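Long-range contacts in 3-phytase (Klebsiella pneumoniae, PDB 2WNH), which probably hydrolyses phytate, inositol hexakisphosphate, beginning at the 3-phosphate, as a member of the histidine acid phosphatase family: residues W14-V19 / E324-A329; E333-V338 / L378-A383. The protein carries 3 engineered substitutions. One frame throughout, in Å; residues are numbered along the deposited sequence. Where two conformers were deposited one is given.

Contact 1. Residues W14-V19 / E324-A329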
loop_
_atom_site.group_PDB
_atom_site.type_symbol
_atom_site.label_atom_id
_atom_site.label_comp_id
_atom_site.label_asym_id
_atom_site.label_seq_id
_atom_site.Cartn_x
_atom_site.Cartn_y
_atom_site.Cartn_z
ATOM N N TRP B 14 -14.092 -8.814 26.603
ATOM C CA TRP B 14 -15.086 -7.805 26.255
ATOM C C TRP B 14 -15.233 -7.752 24.757
ATOM O O TRP B 14 -14.239 -7.742 24.057
ATOM C CB TRP B 14 -14.690 -6.412 26.780
ATOM C CG TRP B 14 -14.778 -6.328 28.261
ATOM C CD1 TRP B 14 -13.730 -6.237 29.148
ATOM C CD2 TRP B 14 -15.977 -6.356 29.052
ATOM N NE1 TRP B 14 -14.219 -6.203 30.431
ATOM C CE2 TRP B 14 -15.586 -6.275 30.405
ATOM C CE3 TRP B 14 -17.344 -6.442 28.744
ATOM C CZ2 TRP B 14 -16.517 -6.275 31.455
ATOM C CZ3 TRP B 14 -18.263 -6.437 29.783
ATOM C CH2 TRP B 14 -17.843 -6.355 31.122
ATOM N N GLN B 15 -16.477 -7.723 24.289
ATOM C CA GLN B 15 -16.756 -7.740 22.854
ATOM C C GLN B 15 -17.661 -6.565 22.460
ATOM O O GLN B 15 -18.719 -6.382 23.034
ATOM C CB GLN B 15 -17.464 -9.057 22.525
ATOM C CG GLN B 15 -18.013 -9.161 21.143
ATOM C CD GLN B 15 -18.875 -10.398 21.003
ATOM O OE1 GLN B 15 -20.011 -10.449 21.487
ATOM N NE2 GLN B 15 -18.323 -11.418 20.351
ATOM N N LEU B 16 -17.245 -5.776 21.472
ATOM C CA LEU B 16 -18.074 -4.664 21.016
ATOM C C LEU B 16 -19.129 -5.148 20.029
ATOM O O LEU B 16 -18.785 -5.775 19.009
ATOM C CB LEU B 16 -17.202 -3.585 20.363
ATOM C CG LEU B 16 -17.908 -2.359 19.757
ATOM C CD1 LEU B 16 -18.628 -1.580 20.863
ATOM C CD2 LEU B 16 -16.863 -1.479 19.105
ATOM N N GLU B 17 -20.404 -4.882 20.335
ATOM C CA GLU B 17 -21.511 -5.298 19.464
ATOM C C GLU B 17 -22.078 -4.240 18.536
ATOM O O GLU B 17 -22.587 -4.564 17.457
ATOM C CB GLU B 17 -22.701 -5.796 20.282
ATOM C CG GLU B 17 -22.407 -6.958 21.203
ATOM C CD GLU B 17 -23.685 -7.471 21.806
ATOM O OE1 GLU B 17 -24.371 -8.288 21.175
ATOM O OE2 GLU B 17 -24.011 -7.043 22.926
ATOM N N LYS B 18 -22.086 -2.983 18.978
ATOM C CA LYS B 18 -22.850 -1.957 18.268
ATOM C C LYS B 18 -22.348 -0.586 18.664
ATOM O O LYS B 18 -22.068 -0.343 19.834
ATOM C CB LYS B 18 -24.350 -2.070 18.607
ATOM C CG LYS B 18 -25.288 -1.026 17.951
ATOM C CD LYS B 18 -25.192 -1.044 16.452
ATOM C CE LYS B 18 -26.225 -0.130 15.797
ATOM N NZ LYS B 18 -27.616 -0.701 15.850
ATOM N N VAL B 19 -22.217 0.288 17.668
ATOM C CA VAL B 19 -21.903 1.691 17.887
ATOM C C VAL B 19 -23.042 2.554 17.352
ATOM O O VAL B 19 -23.528 2.355 16.230
ATOM C CB VAL B 19 -20.587 2.100 17.144
ATOM C CG1 VAL B 19 -20.294 3.594 17.359
ATOM C CG2 VAL B 19 -19.370 1.265 17.607
ATOM N N GLU B 324 -21.888 2.896 22.875
ATOM C CA GLU B 324 -21.416 1.565 22.476
ATOM C C GLU B 324 -22.045 0.471 23.338
ATOM O O GLU B 324 -21.970 0.537 24.559
ATOM C CB GLU B 324 -19.886 1.472 22.637
ATOM C CG GLU B 324 -19.081 2.268 21.583
ATOM C CD GLU B 324 -17.578 2.350 21.898
ATOM O OE1 GLU B 324 -17.127 1.888 22.983
ATOM O OE2 GLU B 324 -16.824 2.904 21.064
ATOM N N ARG B 325 -22.606 -0.552 22.696
ATOM C CA ARG B 325 -23.041 -1.757 23.421
ATOM C C ARG B 325 -21.938 -2.800 23.395
ATOM O O ARG B 325 -21.486 -3.200 22.325
ATOM C CB ARG B 325 -24.315 -2.359 22.810
ATOM C CG ARG B 325 -24.918 -3.450 23.712
ATOM C CD ARG B 325 -26.193 -3.996 23.134
ATOM N NE ARG B 325 -25.983 -4.985 22.080
ATOM C CZ ARG B 325 -26.373 -4.838 20.815
ATOM N NH1 ARG B 325 -26.960 -3.711 20.407
ATOM N NH2 ARG B 325 -26.158 -5.819 19.944
ATOM N N TRP B 326 -21.518 -3.207 24.595
ATOM C CA TRP B 326 -20.490 -4.203 24.823
ATOM C C TRP B 326 -21.079 -5.429 25.494
ATOM O O TRP B 326 -22.092 -5.357 26.173
ATOM C CB TRP B 326 -19.403 -3.647 25.732
ATOM C CG TRP B 326 -18.521 -2.614 25.064
ATOM C CD1 TRP B 326 -18.777 -1.261 24.915
ATOM C CD2 TRP B 326 -17.239 -2.842 24.457
ATOM N NE1 TRP B 326 -17.735 -0.655 24.264
ATOM C CE2 TRP B 326 -16.776 -1.592 23.968
ATOM C CE3 TRP B 326 -16.439 -3.981 24.275
ATOM C CZ2 TRP B 326 -15.541 -1.449 23.304
ATOM C CZ3 TRP B 326 -15.199 -3.840 23.615
ATOM C CH2 TRP B 326 -14.764 -2.576 23.147
ATOM N N ARG B 327 -20.412 -6.555 25.311
ATOM C CA ARG B 327 -20.857 -7.807 25.916
ATOM C C ARG B 327 -19.675 -8.438 26.618
ATOM O O ARG B 327 -18.551 -8.480 26.082
ATOM C CB ARG B 327 -21.399 -8.733 24.836
ATOM C CG ARG B 327 -21.873 -10.052 25.347
ATOM C CD ARG B 327 -22.963 -10.562 24.435
ATOM N NE ARG B 327 -22.450 -10.849 23.090
ATOM C CZ ARG B 327 -23.203 -11.334 22.110
ATOM N NH1 ARG B 327 -24.490 -11.582 22.330
ATOM N NH2 ARG B 327 -22.672 -11.571 20.911
ATOM N N ASP B 328 -19.935 -8.913 27.840
ATOM C CA ASP B 328 -19.016 -9.759 28.562
ATOM C C ASP B 328 -19.063 -11.171 27.937
ATOM O O ASP B 328 -20.055 -11.874 28.103
ATOM C CB ASP B 328 -19.455 -9.800 30.036
ATOM C CG ASP B 328 -18.553 -10.672 30.909
ATOM O OD1 ASP B 328 -17.563 -11.248 30.410
ATOM O OD2 ASP B 328 -18.846 -10.777 32.114
ATOM N N ALA B 329 -18.005 -11.585 27.237
ATOM C CA ALA B 329 -18.050 -12.846 26.455
ATOM C C ALA B 329 -18.013 -14.075 27.350
ATOM O O ALA B 329 -18.234 -15.197 26.887
ATOM C CB ALA B 329 -16.927 -12.913 25.398
HETATM O O HOH W 1 -28.381 -2.755 17.833
#
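Packing is tightest where L16 lies over the indole of W326: CB of L16 sits 3.7 Å from the centroid of the six-membered ring, a CH-pi contact, while L16 CD1 covers the same face nearer the rim. In the ring plane, W326 NE1 donates to E324 OE1 (2.9 Å), fixing the indole's rotation; R337, salt-bridged to OE1, and Y75, bonded to OE2, hold that carboxylate.

The other face, with Q15, R325 and R327, is polar. R327 grips Q15 OE1 side-on through NE and NH2, both 2.9 Å away; Q15 NE2 donates to R12 O and R327 NH2 pairs with D13, both of the second subunit. E17 OE2 takes R325 NE at 3.0 Å from above the carboxylate plane and is shared with R334; the carboxylate stacks over the R327 guanidinium, OE1 above its centre, a salt bridge of charges alone. K18 NZ and R325 NH1 share a water and bond the carbonyls of G273 and V274, respectively. The looser end is at partly exposed W14 and D328, where W14 CZ3 rests 3.6 Å from D328 CB.

The strands pair antiparallel, but E17 and K18 both face R325: a classic beta bulge in the mixed sheet of this histidine phosphatase fold.

Contact 2. Residues E333-V338 / L378-A383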
loop_
_atom_site.group_PDB
_atom_site.type_symbol
_atom_site.label_atom_id
_atom_site.label_comp_id
_atom_site.label_asym_id
_atom_site.label_seq_id
_atom_site.Cartn_x
_atom_site.Cartn_y
_atom_site.Cartn_z
ATOM N N GLU B 333 -23.558 -11.045 29.331
ATOM C CA GLU B 333 -24.148 -9.845 29.954
ATOM C C GLU B 333 -23.766 -8.559 29.201
ATOM O O GLU B 333 -22.593 -8.381 28.869
ATOM C CB GLU B 333 -23.695 -9.715 31.416
ATOM C CG GLU B 333 -24.570 -8.805 32.291
ATOM C CD GLU B 333 -26.005 -9.319 32.489
ATOM O OE1 GLU B 333 -26.204 -10.541 32.709
ATOM O OE2 GLU B 333 -26.937 -8.486 32.434
ATOM N N ARG B 334 -24.743 -7.669 28.984
ATOM C CA ARG B 334 -24.528 -6.474 28.176
ATOM C C ARG B 334 -24.333 -5.206 29.012
ATOM O O ARG B 334 -24.893 -5.055 30.119
ATOM C CB ARG B 334 -25.661 -6.299 27.176
ATOM C CG ARG B 334 -25.575 -7.333 26.062
ATOM C CD ARG B 334 -26.830 -7.393 25.262
ATOM N NE ARG B 334 -26.551 -7.957 23.943
ATOM C CZ ARG B 334 -27.425 -8.666 23.222
ATOM N NH1 ARG B 334 -28.633 -8.950 23.715
ATOM N NH2 ARG B 334 -27.081 -9.110 22.015
ATOM N N TYR B 335 -23.498 -4.322 28.462
ATOM C CA TYR B 335 -23.084 -3.073 29.082
ATOM C C TYR B 335 -23.142 -1.960 28.051
ATOM O O TYR B 335 -23.100 -2.217 26.867
ATOM C CB TYR B 335 -21.648 -3.192 29.580
ATOM C CG TYR B 335 -21.519 -4.082 30.783
ATOM C CD1 TYR B 335 -21.511 -5.479 30.640
ATOM C CD2 TYR B 335 -21.406 -3.536 32.076
ATOM C CE1 TYR B 335 -21.388 -6.320 31.755
ATOM C CE2 TYR B 335 -21.287 -4.367 33.189
ATOM C CZ TYR B 335 -21.285 -5.749 33.018
ATOM O OH TYR B 335 -21.173 -6.584 34.104
ATOM N N LEU B 336 -23.227 -0.726 28.528
ATOM C CA LEU B 336 -23.202 0.442 27.675
ATOM C C LEU B 336 -21.995 1.302 28.049
ATOM O O LEU B 336 -21.664 1.429 29.224
ATOM C CB LEU B 336 -24.507 1.223 27.854
ATOM C CG LEU B 336 -24.755 2.388 26.906
ATOM C CD1 LEU B 336 -24.999 1.872 25.493
ATOM C CD2 LEU B 336 -25.931 3.241 27.394
ATOM N N ARG B 337 -21.323 1.843 27.032
ATOM C CA ARG B 337 -20.301 2.873 27.204
ATOM C C ARG B 337 -20.798 4.127 26.503
ATOM O O ARG B 337 -21.343 4.056 25.393
ATOM C CB ARG B 337 -18.984 2.395 26.583
ATOM C CG ARG B 337 -17.878 3.408 26.652
ATOM C CD ARG B 337 -16.585 2.802 26.197
ATOM N NE ARG B 337 -15.518 3.784 26.263
ATOM C CZ ARG B 337 -14.687 4.048 25.265
ATOM N NH1 ARG B 337 -14.807 3.414 24.100
ATOM N NH2 ARG B 337 -13.736 4.957 25.442
ATOM N N VAL B 338 -20.627 5.286 27.150
ATOM C CA VAL B 338 -21.174 6.536 26.631
ATOM C C VAL B 338 -20.069 7.572 26.752
ATOM O O VAL B 338 -19.493 7.750 27.828
ATOM C CB VAL B 338 -22.395 6.991 27.483
ATOM C CG1 VAL B 338 -22.924 8.311 26.962
ATOM C CG2 VAL B 338 -23.469 5.935 27.453
ATOM N N LEU B 378 -17.681 0.809 31.422
ATOM C CA LEU B 378 -18.834 0.034 31.006
ATOM C C LEU B 378 -19.897 0.003 32.103
ATOM O O LEU B 378 -19.600 -0.263 33.266
ATOM C CB LEU B 378 -18.405 -1.394 30.615
ATOM C CG LEU B 378 -18.025 -1.662 29.144
ATOM C CD1 LEU B 378 -17.313 -0.548 28.406
ATOM C CD2 LEU B 378 -17.259 -2.991 29.006
ATOM N N CYS B 379 -21.135 0.289 31.704
ATOM C CA CYS B 379 -22.265 0.447 32.623
ATOM C C CYS B 379 -23.331 -0.618 32.345
ATOM O O CYS B 379 -23.727 -0.803 31.187
ATOM C CB CYS B 379 -22.849 1.857 32.432
ATOM S SG CYS B 379 -21.607 3.161 32.744
ATOM N N PRO B 380 -23.814 -1.328 33.391
ATOM C CA PRO B 380 -24.881 -2.300 33.131
ATOM C C PRO B 380 -25.952 -1.726 32.209
ATOM O O PRO B 380 -26.500 -0.642 32.461
ATOM C CB PRO B 380 -25.411 -2.607 34.543
ATOM C CG PRO B 380 -24.168 -2.514 35.371
ATOM C CD PRO B 380 -23.435 -1.316 34.819
ATOM N N PHE B 381 -26.259 -2.469 31.155
ATOM C CA PHE B 381 -26.953 -1.923 29.988
ATOM C C PHE B 381 -28.341 -1.342 30.307
ATOM O O PHE B 381 -28.591 -0.171 29.992
ATOM C CB PHE B 381 -27.052 -2.977 28.858
ATOM C CG PHE B 381 -27.657 -2.445 27.591
ATOM C CD1 PHE B 381 -26.850 -1.808 26.639
ATOM C CD2 PHE B 381 -29.024 -2.585 27.333
ATOM C CE1 PHE B 381 -27.405 -1.305 25.443
ATOM C CE2 PHE B 381 -29.590 -2.100 26.145
ATOM C CZ PHE B 381 -28.782 -1.443 25.207
ATOM N N GLN B 382 -29.240 -2.133 30.917
ATOM C CA GLN B 382 -30.618 -1.635 31.147
ATOM C C GLN B 382 -30.688 -0.421 32.077
ATOM O O GLN B 382 -31.409 0.547 31.804
ATOM C CB GLN B 382 -31.543 -2.737 31.675
ATOM C CG GLN B 382 -33.018 -2.314 31.655
ATOM C CD GLN B 382 -33.417 -1.659 30.333
ATOM O OE1 GLN B 382 -33.295 -2.278 29.266
ATOM N NE2 GLN B 382 -33.872 -0.399 30.394
ATOM N N ALA B 383 -29.950 -0.484 33.184
ATOM C CA ALA B 383 -29.868 0.633 34.117
ATOM C C ALA B 383 -29.312 1.900 33.465
ATOM O O ALA B 383 -29.694 3.008 33.844
ATOM C CB ALA B 383 -29.007 0.252 35.326
#
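F381 has its CG anti to the backbone N (chi1 -175°) and Y335 its CG anti to the carbonyl carbon (chi1 -72°), and these two torsions send the rings to different parts of the contact. The Y335 ring lies along the backbone from L378 to P380: its CD2 comes within 3.5 Å of P380 N, and CE2 approaches the proline's CG. At the root of the ring, Y335 CB meets L378 CB at 3.8 Å, the two side chains crossing at about a right angle. F381 instead turns its CE1 to L336 CD1, 4.0 Å away, and has the Y335 carbonyl at its ring edge. L336, its CG likewise anti to the backbone N (chi1 -172°), brings CD1 there.

The main chain supplies the polar grip. L336 and C379 form an antiparallel hydrogen-bonded pair, with L336 N to C379 O at 2.7 Å and C379 N to L336 O at 2.8 Å, both lying in the carbonyl planes. One step on, the strand gives way to a helix at P380, its N-cap. F381 N, in the first turn, still donates to R334 O at 3.1 Å, but from above the carbonyl plane, so the ladder ends on a more skewed bond. Beyond the pair, L378 CD1 touches R337 CB at 3.8 Å, alongside R337, whose extended chain runs out to a salt bridge with E364.

C379 is tied to C370 by a disulfide, which links this strand covalently to the chain just before strand 371-373. Strand 334-342 lies between strand 320-328, where Y335 pairs with W326, and strand 376-380, where L336 pairs with C379; L336 packs on A384 and L388 of helix 381-388, and both L336 and F381 touch V274 of helix 256-274.

Both contacts are largely buried pieces of one mixed sheet, their centres about 9 Å apart, and neighbouring strands 320-328 and 334-342 join them: W326 O probably accepts a hydrogen bond from Y335 N. Contact 1 is the more polar, with a charged face that R334 of contact 2 extends through its salt bridge to E17, and it also meets the second subunit. Contact 2 touches no other chain of the assembly; its cross-strand chemistry is backbone bonds and apolar side chains. The apolar side also continues from one to the other, W14 packing on L378 and meeting the Y335 ring edge-to-face. W14 and D328 form the more exposed margin of contact 1, R334, Y335 and P380 that of contact 2.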